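Local coordinates for protein JamJ (Lyngbya majuscula, PDB 5DOZ) that binds NADPH as the enoyl reductase of a polyketide synthase and, unusually for such reductases, is linked to cyclopropane formation on its substrate, at residues 32-37 with 86-91; 75-80 with 102-108; 124-128 with 299-303. All coordinates share one frame; numbering follows the deposited sequence.

Interaction 1 (32-37 with 86-91); sequences PGVGEV and GVGLGV
Val91 brings its CG2 methyl against the backbone of Gly35, 3.7 Å from Gly35 CA. Two type II beta turns, Gly33 to Glu36 and Gly88 to Val91, meet here at the protein surface, in the GroES-like part of the chain, where strand 37-45 begins and strand 79-87 ends as an antiparallel pair. Val91 CG1 lies anti to the backbone N (chi1 -170°), which sets CG2 beside that N and over Gly35, while CG1 turns to Val37 CG2 at 4.2 Å. Val37 directs its own CG1 to the carbonyl oxygen of Gly86 (3.5 Å); both valines also touch Pro117. At the other end of the contact the Pro32 ring lays CG on the peptide of Gly86, 3.8 Å from Gly86 C. Val34 CG1 lies against Leu89 O, the oxygen that accepts a hydrogen bond from Gly35 N (2.7 Å). A second backbone bond, from Gly88 N to Glu36 O (2.7 Å), meets its carbonyl almost head-on, with a C=O...N angle of 173°. Glu36 turns its carboxylate back on its own turn, where OE1 uses its anti lone pair to accept from Gly33 N at 2.9 Å. Gly88 approaches Gly33 O so closely that any beta carbon on it would collide with that oxygen, and one on Gly86 would be tight on the Pro32 ring. The chemistry is therefore mainly that of the backbone: two short backbone hydrogen bonds hold the turns together, and valine methyls and a proline ring fill in around them.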
loop_
_atom_site.group_PDB
_atom_site.type_symbol
_atom_site.label_atom_id
_atom_site.label_comp_id
_atom_site.label_asym_id
_atom_site.label_seq_id
_atom_site.Cartn_x
_atom_site.Cartn_y
_atom_site.Cartn_z
ATOM N N PRO A 32 -14.994 21.212 9.193
ATOM C CA PRO A 32 -13.685 20.989 9.802
ATOM C C PRO A 32 -13.529 21.836 11.064
ATOM O O PRO A 32 -13.641 23.065 11.006
ATOM C CB PRO A 32 -12.702 21.440 8.714
ATOM C CG PRO A 32 -13.477 22.400 7.869
ATOM C CD PRO A 32 -14.895 21.911 7.896
ATOM N N GLY A 33 -13.303 21.170 12.195
ATOM C CA GLY A 33 -13.061 21.864 13.459
ATOM C C GLY A 33 -11.597 22.238 13.611
ATOM O O GLY A 33 -10.843 22.219 12.640
ATOM N N VAL A 34 -11.198 22.576 14.836
ATOM C CA VAL A 34 -9.814 22.951 15.145
ATOM C C VAL A 34 -8.841 21.827 14.782
ATOM O O VAL A 34 -9.044 20.678 15.155
ATOM C CB VAL A 34 -9.663 23.331 16.639
ATOM C CG1 VAL A 34 -8.206 23.569 17.005
ATOM C CG2 VAL A 34 -10.506 24.559 16.965
ATOM N N GLY A 35 -7.793 22.171 14.040
ATOM C CA GLY A 35 -6.786 21.206 13.613
ATOM C C GLY A 35 -7.266 20.230 12.552
ATOM O O GLY A 35 -6.685 19.154 12.388
ATOM N N GLU A 36 -8.324 20.595 11.831
ATOM C CA GLU A 36 -8.934 19.690 10.856
ATOM C C GLU A 36 -9.035 20.311 9.478
ATOM O O GLU A 36 -9.149 21.533 9.336
ATOM C CB GLU A 36 -10.312 19.212 11.329
ATOM C CG GLU A 36 -10.272 18.283 12.539
ATOM C CD GLU A 36 -11.639 17.729 12.918
ATOM O OE1 GLU A 36 -12.619 18.506 12.989
ATOM O OE2 GLU A 36 -11.738 16.504 13.152
ATOM N N VAL A 37 -8.981 19.455 8.461
ATOM C CA VAL A 37 -9.082 19.877 7.073
ATOM C C VAL A 37 -10.208 19.096 6.398
ATOM O O VAL A 37 -10.361 17.888 6.620
ATOM C CB VAL A 37 -7.756 19.647 6.314
ATOM C CG1 VAL A 37 -7.837 20.186 4.892
ATOM C CG2 VAL A 37 -6.595 20.307 7.049
ATOM N N GLY A 86 -11.956 23.131 2.887
ATOM C CA GLY A 86 -12.149 23.751 4.199
ATOM C C GLY A 86 -10.995 23.522 5.149
ATOM O O GLY A 86 -10.553 22.385 5.343
ATOM N N VAL A 87 -10.496 24.603 5.740
ATOM C CA VAL A 87 -9.390 24.506 6.682
ATOM C C VAL A 87 -9.819 25.045 8.040
ATOM O O VAL A 87 -10.223 26.199 8.155
ATOM C CB VAL A 87 -8.138 25.277 6.197
ATOM C CG1 VAL A 87 -6.978 25.063 7.163
ATOM C CG2 VAL A 87 -7.739 24.845 4.791
ATOM N N GLY A 88 -9.718 24.204 9.065
ATOM C CA GLY A 88 -10.050 24.607 10.426
ATOM C C GLY A 88 -8.938 25.431 11.041
ATOM O O GLY A 88 -7.830 25.518 10.488
ATOM N N LEU A 89 -9.238 26.039 12.186
ATOM C CA LEU A 89 -8.277 26.871 12.893
ATOM C C LEU A 89 -7.160 26.024 13.499
ATOM O O LEU A 89 -7.370 24.854 13.838
ATOM C CB LEU A 89 -8.990 27.695 13.969
ATOM C CG LEU A 89 -8.385 29.031 14.400
ATOM C CD1 LEU A 89 -8.083 29.933 13.209
ATOM C CD2 LEU A 89 -9.329 29.722 15.365
ATOM N N GLY A 90 -5.971 26.610 13.614
ATOM C CA GLY A 90 -4.806 25.896 14.126
ATOM C C GLY A 90 -3.903 25.382 13.021
ATOM O O GLY A 90 -2.690 25.249 13.211
ATOM N N VAL A 91 -4.499 25.087 11.866
ATOM C CA VAL A 91 -3.768 24.581 10.703
ATOM C C VAL A 91 -3.156 25.744 9.931
ATOM O O VAL A 91 -3.861 26.677 9.535
ATOM C CB VAL A 91 -4.693 23.791 9.755
ATOM C CG1 VAL A 91 -3.880 23.064 8.693
ATOM C CG2 VAL A 91 -5.568 22.818 10.529
#

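Interaction 2 (75-80 with 102-108); sequences TFGFEA and VIGCHDA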
loop_
_atom_site.group_PDB
_atom_site.type_symbol
_atom_site.label_atom_id
_atom_site.label_comp_id
_atom_site.label_asym_id
_atom_site.label_seq_id
_atom_site.Cartn_x
_atom_site.Cartn_y
_atom_site.Cartn_z
ATOM N N THR A 75 -16.391 1.975 7.291
ATOM C CA THR A 75 -16.196 2.813 6.113
ATOM C C THR A 75 -15.036 2.230 5.310
ATOM O O THR A 75 -14.349 1.313 5.769
ATOM C CB THR A 75 -15.913 4.288 6.484
ATOM O OG1 THR A 75 -14.790 4.357 7.373
ATOM C CG2 THR A 75 -17.139 4.940 7.145
ATOM N N PHE A 76 -14.832 2.748 4.107
ATOM C CA PHE A 76 -13.838 2.204 3.193
ATOM C C PHE A 76 -12.959 3.320 2.649
ATOM O O PHE A 76 -13.426 4.441 2.468
ATOM C CB PHE A 76 -14.541 1.469 2.038
ATOM C CG PHE A 76 -15.384 0.298 2.480
ATOM C CD1 PHE A 76 -16.734 0.470 2.798
ATOM C CD2 PHE A 76 -14.837 -0.976 2.574
ATOM C CE1 PHE A 76 -17.513 -0.604 3.202
ATOM C CE2 PHE A 76 -15.609 -2.055 2.977
ATOM C CZ PHE A 76 -16.951 -1.868 3.290
ATOM N N GLY A 77 -11.687 3.008 2.398
ATOM C CA GLY A 77 -10.769 3.936 1.731
ATOM C C GLY A 77 -9.631 4.422 2.605
ATOM O O GLY A 77 -9.850 5.169 3.560
ATOM N N PHE A 78 -8.410 4.023 2.250
ATOM C CA PHE A 78 -7.218 4.249 3.083
ATOM C C PHE A 78 -6.314 5.367 2.566
ATOM O O PHE A 78 -5.353 5.764 3.233
ATOM C CB PHE A 78 -6.400 2.953 3.199
ATOM C CG PHE A 78 -7.053 1.887 4.033
ATOM C CD1 PHE A 78 -6.962 1.919 5.424
ATOM C CD2 PHE A 78 -7.733 0.837 3.432
ATOM C CE1 PHE A 78 -7.556 0.934 6.197
ATOM C CE2 PHE A 78 -8.326 -0.155 4.198
ATOM C CZ PHE A 78 -8.243 -0.106 5.584
ATOM N N GLU A 79 -6.629 5.863 1.374
ATOM C CA GLU A 79 -5.847 6.886 0.691
ATOM C C GLU A 79 -6.709 7.486 -0.421
ATOM O O GLU A 79 -7.703 6.881 -0.822
ATOM C CB GLU A 79 -4.576 6.273 0.086
ATOM C CG GLU A 79 -4.838 4.990 -0.691
ATOM C CD GLU A 79 -3.630 4.456 -1.434
ATOM O OE1 GLU A 79 -2.708 5.243 -1.745
ATOM O OE2 GLU A 79 -3.604 3.231 -1.714
ATOM N N ALA A 80 -6.315 8.656 -0.927
ATOM C CA ALA A 80 -7.039 9.330 -2.012
ATOM C C ALA A 80 -6.256 10.518 -2.563
ATOM O O ALA A 80 -5.193 10.872 -2.064
ATOM C CB ALA A 80 -8.411 9.798 -1.532
ATOM N N VAL A 102 -4.236 12.126 0.047
ATOM C CA VAL A 102 -4.564 11.709 1.401
ATOM C C VAL A 102 -3.888 10.370 1.657
ATOM O O VAL A 102 -3.838 9.521 0.772
ATOM C CB VAL A 102 -6.086 11.565 1.631
ATOM C CG1 VAL A 102 -6.366 11.216 3.086
ATOM C CG2 VAL A 102 -6.828 12.835 1.237
ATOM N N ILE A 103 -3.348 10.198 2.861
ATOM C CA ILE A 103 -2.730 8.936 3.265
ATOM C C ILE A 103 -3.167 8.577 4.683
ATOM O O ILE A 103 -3.009 9.369 5.612
ATOM C CB ILE A 103 -1.179 8.984 3.224
ATOM C CG1 ILE A 103 -0.657 9.835 2.057
ATOM C CG2 ILE A 103 -0.597 7.578 3.162
ATOM C CD1 ILE A 103 -0.163 11.206 2.468
ATOM N N GLY A 104 -3.738 7.387 4.831
ATOM C CA GLY A 104 -3.953 6.791 6.142
ATOM C C GLY A 104 -5.258 7.115 6.841
ATOM O O GLY A 104 -5.373 6.933 8.051
ATOM N N CYS A 105 -6.237 7.598 6.080
ATOM C CA CYS A 105 -7.592 7.776 6.582
ATOM C C CYS A 105 -8.322 6.433 6.487
ATOM O O CYS A 105 -7.761 5.460 5.984
ATOM C CB CYS A 105 -8.314 8.832 5.753
ATOM S SG CYS A 105 -8.421 8.425 3.998
ATOM N N HIS A 106 -9.560 6.380 6.973
ATOM C CA HIS A 106 -10.353 5.146 6.921
ATOM C C HIS A 106 -11.636 5.274 6.099
ATOM O O HIS A 106 -12.350 4.289 5.900
ATOM C CB HIS A 106 -10.694 4.654 8.333
ATOM C CG HIS A 106 -9.495 4.426 9.199
ATOM N ND1 HIS A 106 -8.549 3.460 8.922
ATOM C CD2 HIS A 106 -9.088 5.037 10.337
ATOM C CE1 HIS A 106 -7.611 3.487 9.854
ATOM N NE2 HIS A 106 -7.916 4.433 10.726
ATOM N N ASP A 107 -11.915 6.475 5.602
ATOM C CA ASP A 107 -13.174 6.742 4.913
ATOM C C ASP A 107 -13.015 7.504 3.598
ATOM O O ASP A 107 -13.834 8.371 3.278
ATOM C CB ASP A 107 -14.142 7.485 5.851
ATOM C CG ASP A 107 -13.534 8.740 6.449
ATOM O OD1 ASP A 107 -12.368 9.071 6.126
ATOM O OD2 ASP A 107 -14.229 9.401 7.251
ATOM N N ALA A 108 -11.981 7.169 2.829
ATOM C CA ALA A 108 -11.702 7.873 1.576
ATOM C C ALA A 108 -12.816 7.712 0.535
ATOM O O ALA A 108 -13.016 8.603 -0.301
ATOM C CB ALA A 108 -10.357 7.452 0.997
HETATM O O HOH W 1 -11.660 1.614 6.330
#
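Thr75 OG1 donates a 2.9 Å hydrogen bond to His106 O, reaching it from above the carbonyl plane, 61° out of it. A water bridges the same oxygen to Thr75 O, so His106 O accepts twice on this looser, partly exposed side. Thr75 and Asp107 run side by side, with Asp107 CB 3.5 Å from Thr75 OG1; a chi1 of 55° turns the hydroxyl to His106 O. A valine in place of Thr75 would lack that direct bond and would probably leave the water as the polar link to His106 O here, with this end of the contact less firmly held. Nearby, Phe78 CE1 meets the edge of the His106 imidazole, close to its plane, 3.8 Å from ND1.

The tight part is buried. Ala108 N donates to Gly77 O, and Ala108 CB presses to 3.3 Å from Glu79 O and 4.0 Å from Ala80 CB. Gly77 has no beta carbon, which here would run into that of Ala108. Beyond it, Gly104 N donates to Phe78 O, and Ala80 and Val102 exchange two backbone bonds, the shorter from Val102 N to Ala80 O at 2.6 Å.

The contact continues the pairing of hairpin strands 79-87 and 99-103 past their open end into the adjoining loops. Strand 37-45 covers Ala80 and Ala108 through Val44, and Glu79, salt-bridged to Arg332, packs on Pro136 and Pro138 of helix 136-149.

Interaction 3 (124-128 with 299-303); sequences PANLK and FENKE
The carbonyl oxygen of Phe299 takes two weak hydrogen bonds, one from Asn126 ND2 at 3.4 Å and one from Lys302 N at 3.3 Å. The second belongs to a Schellman motif ending helix 296-300, with Lys302, at positive phi, as its C-prime residue. The first comes from a type I beta turn, Pro124 to Leu127, closed by a backbone bond from Leu127 N to Pro124 O (3.0 Å). A loop of the reductase thus docks on a helix C-terminus, and the amide adds a donor where the helix runs short of N-H groups for its last carbonyls. Asn126 holds CG between its backbone N and carbonyl carbon (chi1 65°), which carries the amide across to the helix, ND2 at Phe299 O and OD1 near Glu300 CA. The extended Lys302 chain runs antiparallel alongside the Asn126 side chain, with Lys302 CE 3.9 Å from Asn126 ND2.

The apolar part is sparse. Pro124 CG meets Phe299 CB at 4.3 Å. Phe299 also packs edge-to-face with Phe139 of helix 136-149, and both Phe299 and Leu127 touch Ile135 in the loop before it. Leu127 CD1 approaches the Phe299 ring obliquely, 4.5 Å from Phe299 CD1.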
loop_
_atom_site.group_PDB
_atom_site.type_symbol
_atom_site.label_atom_id
_atom_site.label_comp_id
_atom_site.label_asym_id
_atom_site.label_seq_id
_atom_site.Cartn_x
_atom_site.Cartn_y
_atom_site.Cartn_z
ATOM N N PRO A 124 2.426 16.314 -6.522
ATOM C CA PRO A 124 3.415 16.788 -7.494
ATOM C C PRO A 124 2.705 17.413 -8.690
ATOM O O PRO A 124 1.928 16.740 -9.367
ATOM C CB PRO A 124 4.143 15.508 -7.914
ATOM C CG PRO A 124 3.880 14.532 -6.825
ATOM C CD PRO A 124 2.506 14.856 -6.328
ATOM N N ALA A 125 2.972 18.695 -8.931
ATOM C CA ALA A 125 2.219 19.506 -9.895
ATOM C C ALA A 125 2.307 19.014 -11.335
ATOM O O ALA A 125 1.392 19.251 -12.128
ATOM C CB ALA A 125 2.649 20.966 -9.804
ATOM N N ASN A 126 3.402 18.334 -11.672
ATOM C CA ASN A 126 3.594 17.783 -13.015
ATOM C C ASN A 126 2.760 16.523 -13.301
ATOM O O ASN A 126 2.704 16.062 -14.444
ATOM C CB ASN A 126 5.079 17.499 -13.269
ATOM C CG ASN A 126 5.626 16.419 -12.357
ATOM O OD1 ASN A 126 5.568 16.535 -11.127
ATOM N ND2 ASN A 126 6.149 15.355 -12.952
ATOM N N LEU A 127 2.116 15.976 -12.270
ATOM C CA LEU A 127 1.286 14.775 -12.415
ATOM C C LEU A 127 -0.204 15.091 -12.490
ATOM O O LEU A 127 -0.652 16.127 -11.999
ATOM C CB LEU A 127 1.534 13.800 -11.257
ATOM C CG LEU A 127 2.898 13.112 -11.155
ATOM C CD1 LEU A 127 2.991 12.343 -9.850
ATOM C CD2 LEU A 127 3.149 12.186 -12.337
ATOM N N LYS A 128 -0.961 14.187 -13.109
ATOM C CA LYS A 128 -2.418 14.253 -13.107
ATOM C C LYS A 128 -2.941 13.698 -11.790
ATOM O O LYS A 128 -2.281 12.863 -11.165
ATOM C CB LYS A 128 -2.996 13.434 -14.265
ATOM C CG LYS A 128 -2.760 14.009 -15.655
ATOM C CD LYS A 128 -3.456 13.155 -16.710
ATOM C CE LYS A 128 -3.437 13.814 -18.082
ATOM N NZ LYS A 128 -2.112 13.683 -18.755
ATOM N N PHE A 299 9.787 12.211 -8.104
ATOM C CA PHE A 299 8.614 12.311 -8.980
ATOM C C PHE A 299 8.649 13.595 -9.806
ATOM O O PHE A 299 8.207 13.611 -10.960
ATOM C CB PHE A 299 7.302 12.217 -8.182
ATOM C CG PHE A 299 6.986 10.826 -7.683
ATOM C CD1 PHE A 299 6.499 9.848 -8.550
ATOM C CD2 PHE A 299 7.167 10.494 -6.340
ATOM C CE1 PHE A 299 6.211 8.568 -8.091
ATOM C CE2 PHE A 299 6.879 9.217 -5.874
ATOM C CZ PHE A 299 6.400 8.253 -6.751
ATOM N N GLU A 300 9.183 14.659 -9.209
ATOM C CA GLU A 300 9.370 15.939 -9.896
ATOM C C GLU A 300 10.363 15.827 -11.056
ATOM O O GLU A 300 10.116 16.344 -12.146
ATOM C CB GLU A 300 9.816 17.022 -8.909
ATOM C CG GLU A 300 8.672 17.613 -8.093
ATOM C CD GLU A 300 9.129 18.573 -7.003
ATOM O OE1 GLU A 300 10.341 18.855 -6.901
ATOM O OE2 GLU A 300 8.263 19.048 -6.237
ATOM N N ASN A 301 11.472 15.131 -10.815
ATOM C CA ASN A 301 12.509 14.938 -11.823
ATOM C C ASN A 301 12.262 13.714 -12.711
ATOM O O ASN A 301 13.145 13.296 -13.465
ATOM C CB ASN A 301 13.885 14.848 -11.150
ATOM C CG ASN A 301 14.167 16.024 -10.226
ATOM O OD1 ASN A 301 13.403 16.992 -10.165
ATOM N ND2 ASN A 301 15.272 15.943 -9.496
ATOM N N LYS A 302 11.056 13.152 -12.600
ATOM C CA LYS A 302 10.602 11.967 -13.347
ATOM C C LYS A 302 11.562 10.781 -13.274
ATOM O O LYS A 302 11.761 10.053 -14.253
ATOM C CB LYS A 302 10.246 12.328 -14.799
ATOM C CG LYS A 302 8.975 13.157 -14.930
ATOM C CD LYS A 302 8.593 13.391 -16.386
ATOM C CE LYS A 302 7.166 13.920 -16.483
ATOM N NZ LYS A 302 6.725 14.179 -17.882
ATOM N N GLU A 303 12.150 10.601 -12.095
ATOM C CA GLU A 303 13.006 9.460 -11.801
ATOM C C GLU A 303 12.144 8.314 -11.261
ATOM O O GLU A 303 12.420 7.140 -11.516
ATOM C CB GLU A 303 14.117 9.870 -10.822
ATOM C CG GLU A 303 15.042 10.943 -11.396
ATOM C CD GLU A 303 15.936 11.628 -10.367
ATOM O OE1 GLU A 303 15.432 12.095 -9.322
ATOM O OE2 GLU A 303 17.156 11.728 -10.623
#

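From the N terminus, residues 32-37 lead into strand 37-45 and pair with 86-91, at the far end of strand 79-87, closing interaction 1. Interaction 2 opens within that loop, at 75-80, and closes beyond it at 102-108, so the two cross along the chain. Both use strand 79-87, one near each end, with centres about 18 Å apart, and together tie strands 37-45, 79-87 and 99-103 of one sheet. Interaction 3 follows in series: its long loop runs from 124-128 through the six-stranded parallel sheet of the Rossmann-like part to 299-303, joining the turn after strand 120-122 to helix 296-300, with nearest atoms about 10 Å from interaction 2.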